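PDB 2JL1: triphenylmethane reductase from Citrobacter sp., which binds NADP through an NmrA-like Rossmann-type fold and probably uses it to reduce triphenylmethane dyes, a reaction of interest for bioremediation. Local coordinates for residues E37-S40 and T41-D44; T245-T248 and A249-D253. All coordinates share one frame; numbering follows the deposited sequence.

Contact 1 (E37-S40 and T41-D44)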
ATOM      1  N   GLU A  37      26.366   5.194 -17.273  1.00 33.75           N
ATOM      2  CA  GLU A  37      26.876   5.856 -18.480  1.00 35.43           C
ATOM      3  C   GLU A  37      26.048   7.103 -18.843  1.00 35.98           C
ATOM      4  O   GLU A  37      26.614   8.129 -19.218  1.00 35.97           O
ATOM      5  CB  GLU A  37      26.923   4.861 -19.651  1.00 35.79           C
ATOM      6  CG  GLU A  37      27.654   5.345 -20.927  1.00 38.45           C
ATOM      7  CD  GLU A  37      26.753   6.136 -21.878  1.00 41.56           C
ATOM      8  OE1 GLU A  37      25.503   6.095 -21.730  1.00 43.26           O
ATOM      9  OE2 GLU A  37      27.307   6.803 -22.785  1.00 43.34           O
ATOM     10  N   LYS A  38      24.719   6.995 -18.724  1.00 36.57           N
ATOM     11  CA  LYS A  38      23.770   8.114 -18.873  1.00 37.54           C
ATOM     12  C   LYS A  38      24.053   9.298 -17.949  1.00 37.71           C
ATOM     13  O   LYS A  38      23.776  10.442 -18.296  1.00 37.74           O
ATOM     14  CB  LYS A  38      22.355   7.618 -18.572  1.00 37.52           C
ATOM     15  CG  LYS A  38      21.520   7.210 -19.754  1.00 40.08           C
ATOM     16  CD  LYS A  38      20.301   8.132 -19.894  1.00 42.63           C
ATOM     17  CE  LYS A  38      19.058   7.380 -20.380  1.00 44.80           C
ATOM     18  NZ  LYS A  38      19.158   6.820 -21.783  1.00 46.29           N
ATOM     19  N   ALA A  39      24.585   9.018 -16.763  1.00 38.70           N
ATOM     20  CA  ALA A  39      24.779  10.050 -15.746  1.00 39.77           C
ATOM     21  C   ALA A  39      26.112  10.811 -15.851  1.00 40.64           C
ATOM     22  O   ALA A  39      26.502  11.508 -14.909  1.00 40.49           O
ATOM     23  CB  ALA A  39      24.598   9.453 -14.349  1.00 39.68           C
ATOM     24  N   SER A  40      26.786  10.687 -16.999  1.00 41.78           N
ATOM     25  CA  SER A  40      28.026  11.438 -17.318  1.00 42.91           C
ATOM     26  C   SER A  40      27.855  12.958 -17.203  1.00 43.46           C
ATOM     27  O   SER A  40      28.635  13.626 -16.525  1.00 43.41           O
ATOM     28  CB  SER A  40      28.516  11.094 -18.731  1.00 42.83           C
ATOM     29  OG  SER A  40      28.771   9.704 -18.865  1.00 43.13           O
ATOM     30  N   THR A  41      26.832  13.489 -17.875  1.00 44.31           N
ATOM     31  CA  THR A  41      26.456  14.896 -17.772  1.00 45.18           C
ATOM     32  C   THR A  41      26.514  15.403 -16.327  1.00 45.19           C
ATOM     33  O   THR A  41      27.143  16.431 -16.053  1.00 45.35           O
ATOM     34  CB  THR A  41      25.049  15.117 -18.352  1.00 45.58           C
ATOM     35  OG1 THR A  41      25.109  14.988 -19.783  1.00 47.47           O
ATOM     36  CG2 THR A  41      24.492  16.502 -17.974  1.00 46.15           C
ATOM     37  N   LEU A  42      25.875  14.658 -15.417  1.00 44.83           N
ATOM     38  CA  LEU A  42      25.782  15.010 -13.989  1.00 44.45           C
ATOM     39  C   LEU A  42      27.126  15.045 -13.264  1.00 43.94           C
ATOM     40  O   LEU A  42      27.393  15.962 -12.479  1.00 43.72           O
ATOM     41  CB  LEU A  42      24.842  14.039 -13.263  1.00 44.42           C
ATOM     42  CG  LEU A  42      23.379  14.074 -13.670  1.00 44.94           C
ATOM     43  CD1 LEU A  42      22.637  12.821 -13.187  1.00 44.34           C
ATOM     44  CD2 LEU A  42      22.731  15.342 -13.135  1.00 45.28           C
ATOM     45  N   ALA A  43      27.961  14.044 -13.534  1.00 43.59           N
ATOM     46  CA  ALA A  43      29.264  13.915 -12.881  1.00 43.23           C
ATOM     47  C   ALA A  43      30.187  15.085 -13.214  1.00 43.19           C
ATOM     48  O   ALA A  43      31.004  15.500 -12.384  1.00 43.33           O
ATOM     49  CB  ALA A  43      29.912  12.595 -13.252  1.00 43.55           C
ATOM     50  N   ASP A  44      30.041  15.620 -14.427  1.00 42.76           N
ATOM     51  CA  ASP A  44      30.791  16.800 -14.864  1.00 42.04           C
ATOM     52  C   ASP A  44      30.445  18.036 -14.031  1.00 41.31           C
ATOM     53  O   ASP A  44      31.281  18.925 -13.850  1.00 41.35           O
ATOM     54  CB  ASP A  44      30.534  17.067 -16.352  1.00 42.18           C
ATOM     55  CG  ASP A  44      31.184  16.025 -17.256  1.00 42.57           C
ATOM     56  OD1 ASP A  44      32.313  15.574 -16.951  1.00 43.34           O
ATOM     57  OD2 ASP A  44      30.574  15.663 -18.282  1.00 43.80           O
TER
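The carbonyl oxygen of Ser40 takes the backbone amide of Asp44 in a helical hydrogen bond, Asp44 N to Ser40 O 3.2 Å, and has the carboxylate of the same aspartate beside it. That carboxylate folds back over the turn, bringing Asp44 OD2 to 3.3 Å from Ser40 O; two acceptors meet there, a proximity that probably adds no stability. One residue earlier, Ala43 N binds Ala39 O at 3.2 Å. On the buried side Leu42 CD1 packs against Ala39 CB at 4.1 Å.

Behind this first helical turn, Ser40 also holds the carbonyl of Glu37. Ser40 OG lies 2.7 Å from Glu37 O, while the amide N of Ser40 adds a weak bond to the same oxygen. This double hold closes a type I turn just as the helix starts, with Ala39 at the N-cap position. The hydroxyl reaches back because it stands anti to its own carbonyl carbon (chi1 -59°), on the side of the backbone N and of the preceding residues.

Lys38, just before the N-cap, sends its side chain away from the helix to the bound NADP and to Thr9, an NADP-binding residue. In the fold, this is the start of the helix that follows a strand of the Rossmann-type parallel sheet: helix 40-44 comes after strand 29-33, against which Ala39 and Leu42 rest through Val33 and Ala31.

Contact 2 (T245-T248 and A249-D253); sequences TEIT and AAIYD. Unlike the reference sequence in segment 245-248: Thr245 (reference Ala).
The ring of Tyr252 and the methyl of Thr248, one helical turn earlier, lie side by side and point the same way. Thr248 CG2 comes nearest at CE2, 3.7 Å away, with CD2 and CZ somewhat farther, and Thr248 O approaches the ring root obliquely, 3.6 Å from Tyr252 CG. The methyl reaches the ring because it stands anti to the backbone N of Thr248. That same rotation (chi1 -61°) turns OG1 back to Phe244 O, which satisfies the hydroxyl inside a buried setting. Phe206 meets the tyrosine ring edge-to-face.

A second flat group is the carboxylate of Glu246, whose chain bends at chi2 (69°). Its OE2 passes 4.1 Å from Ala250 CB, while OE1 forms a salt bridge with Lys232, whose carbonyl also binds Thr245 OG1. A second apolar pair follows the same four-residue spacing: Ile247 CG2 touches Ile251 CD1 at 4.0 Å, the two side chains crossing at a slant.

Beneath these contacts runs ordinary alpha-helical bonding, four successive amides from Ala249 to Tyr252 each binding the carbonyl four residues back at 3.0 Å.

Side chains from this part of helix 242-256 pack mainly on two helices, with Tyr252 also touching the loop residues Asn164 and Ala165. Thr245, Glu246 and Tyr252 touch helix 228-237, and Thr248, Ile251 and Tyr252 pack on Phe146 and Phe147 of helix 144-147; the Ile251 side chain lies about 6 Å from the bound NADP.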
ATOM      1  N   THR A 245      -1.145   4.798 -27.325  1.00 39.62           N
ATOM      2  CA  THR A 245      -2.375   5.422 -27.789  1.00 39.17           C
ATOM      3  C   THR A 245      -3.557   5.092 -26.859  1.00 37.88           C
ATOM      4  O   THR A 245      -4.437   5.927 -26.609  1.00 35.89           O
ATOM      5  CB  THR A 245      -2.662   5.040 -29.243  1.00 39.09           C
ATOM      6  OG1 THR A 245      -3.537   6.007 -29.816  1.00 43.20           O
ATOM      7  CG2 THR A 245      -3.306   3.685 -29.340  1.00 41.05           C
ATOM      8  N   GLU A 246      -3.534   3.865 -26.346  1.00 36.97           N
ATOM      9  CA  GLU A 246      -4.482   3.378 -25.363  1.00 36.66           C
ATOM     10  C   GLU A 246      -4.314   4.110 -24.039  1.00 35.75           C
ATOM     11  O   GLU A 246      -5.311   4.482 -23.426  1.00 35.27           O
ATOM     12  CB  GLU A 246      -4.303   1.864 -25.171  1.00 37.38           C
ATOM     13  CG  GLU A 246      -4.782   1.313 -23.845  1.00 39.73           C
ATOM     14  CD  GLU A 246      -6.282   1.355 -23.686  1.00 44.66           C
ATOM     15  OE1 GLU A 246      -6.991   1.072 -24.682  1.00 46.48           O
ATOM     16  OE2 GLU A 246      -6.747   1.655 -22.552  1.00 46.11           O
ATOM     17  N   ILE A 247      -3.065   4.310 -23.605  1.00 34.81           N
ATOM     18  CA  ILE A 247      -2.776   5.022 -22.355  1.00 33.99           C
ATOM     19  C   ILE A 247      -3.261   6.483 -22.430  1.00 32.36           C
ATOM     20  O   ILE A 247      -3.866   7.011 -21.497  1.00 32.40           O
ATOM     21  CB  ILE A 247      -1.247   5.042 -22.030  1.00 34.89           C
ATOM     22  CG1 ILE A 247      -0.629   3.634 -22.050  1.00 35.73           C
ATOM     23  CG2 ILE A 247      -0.983   5.772 -20.690  1.00 35.96           C
ATOM     24  CD1 ILE A 247      -1.050   2.698 -20.914  1.00 38.88           C
ATOM     25  N   THR A 248      -2.982   7.117 -23.557  1.00 30.46           N
ATOM     26  CA  THR A 248      -3.352   8.504 -23.781  1.00 28.91           C
ATOM     27  C   THR A 248      -4.885   8.666 -23.778  1.00 27.80           C
ATOM     28  O   THR A 248      -5.423   9.545 -23.096  1.00 26.20           O
ATOM     29  CB  THR A 248      -2.745   8.981 -25.100  1.00 29.12           C
ATOM     30  OG1 THR A 248      -1.312   8.888 -24.998  1.00 29.82           O
ATOM     31  CG2 THR A 248      -3.150  10.416 -25.418  1.00 27.90           C
ATOM     32  N   ALA A 249      -5.577   7.821 -24.544  1.00 25.86           N
ATOM     33  CA  ALA A 249      -7.044   7.840 -24.548  1.00 25.36           C
ATOM     34  C   ALA A 249      -7.587   7.585 -23.145  1.00 24.94           C
ATOM     35  O   ALA A 249      -8.632   8.133 -22.786  1.00 25.37           O
ATOM     36  CB  ALA A 249      -7.603   6.830 -25.514  1.00 25.03           C
ATOM     37  N   ALA A 250      -6.899   6.759 -22.348  1.00 23.70           N
ATOM     38  CA  ALA A 250      -7.420   6.429 -21.023  1.00 24.11           C
ATOM     39  C   ALA A 250      -7.266   7.623 -20.086  1.00 24.16           C
ATOM     40  O   ALA A 250      -8.108   7.852 -19.213  1.00 24.82           O
ATOM     41  CB  ALA A 250      -6.735   5.189 -20.445  1.00 23.69           C
ATOM     42  N   ILE A 251      -6.190   8.380 -20.275  1.00 24.13           N
ATOM     43  CA  ILE A 251      -5.929   9.566 -19.449  1.00 25.73           C
ATOM     44  C   ILE A 251      -6.959  10.655 -19.803  1.00 24.00           C
ATOM     45  O   ILE A 251      -7.484  11.325 -18.914  1.00 23.86           O
ATOM     46  CB  ILE A 251      -4.457  10.055 -19.621  1.00 26.02           C
ATOM     47  CG1 ILE A 251      -3.504   9.122 -18.843  1.00 27.65           C
ATOM     48  CG2 ILE A 251      -4.277  11.483 -19.114  1.00 29.05           C
ATOM     49  CD1 ILE A 251      -1.974   9.342 -19.182  1.00 29.55           C
ATOM     50  N   TYR A 252      -7.263  10.811 -21.096  1.00 23.18           N
ATOM     51  CA  TYR A 252      -8.290  11.771 -21.507  1.00 22.68           C
ATOM     52  C   TYR A 252      -9.653  11.358 -20.947  1.00 22.52           C
ATOM     53  O   TYR A 252     -10.423  12.186 -20.513  1.00 21.97           O
ATOM     54  CB  TYR A 252      -8.385  11.838 -23.026  1.00 22.39           C
ATOM     55  CG  TYR A 252      -7.267  12.578 -23.735  1.00 22.70           C
ATOM     56  CD1 TYR A 252      -6.640  13.689 -23.163  1.00 22.92           C
ATOM     57  CD2 TYR A 252      -6.899  12.209 -25.025  1.00 23.31           C
ATOM     58  CE1 TYR A 252      -5.637  14.384 -23.846  1.00 23.78           C
ATOM     59  CE2 TYR A 252      -5.900  12.893 -25.727  1.00 24.92           C
ATOM     60  CZ  TYR A 252      -5.276  13.975 -25.126  1.00 25.34           C
ATOM     61  OH  TYR A 252      -4.321  14.650 -25.830  1.00 26.43           O
ATOM     62  N   ASP A 253      -9.930  10.064 -20.936  1.00 22.31           N
ATOM     63  CA  ASP A 253     -11.227   9.578 -20.440  1.00 23.08           C
ATOM     64  C   ASP A 253     -11.356   9.858 -18.934  1.00 21.87           C
ATOM     65  O   ASP A 253     -12.411  10.274 -18.466  1.00 21.88           O
ATOM     66  CB  ASP A 253     -11.397   8.073 -20.764  1.00 23.54           C
ATOM     67  CG  ASP A 253     -12.747   7.532 -20.324  1.00 25.11           C
ATOM     68  OD1 ASP A 253     -12.792   6.790 -19.331  1.00 29.84           O
ATOM     69  OD2 ASP A 253     -13.763   7.867 -20.950  1.00 27.29           O
TER

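How the contacts relate
Following the chain from the N terminus, contact 1 comes first, where the loop after strand 29-33 turns into helix 40-44 beside the parallel sheet of the Rossmann-type fold. Contact 2 comes some two hundred residues later, wholly within helix 242-256. Each joins adjoining segments, so neither closes a loop; contact 1 continues a tight turn into a helix, and the two stand in series, neither nested nor crossing. Their centres are 34 Å apart and their nearest atoms about 20 Å, without touching. Both lie near the cofactor: Lys38 touches NADP, and Ile251 approaches it, while side chains of contact 2 pack helix 242-256 on helices 144-147 and 228-237.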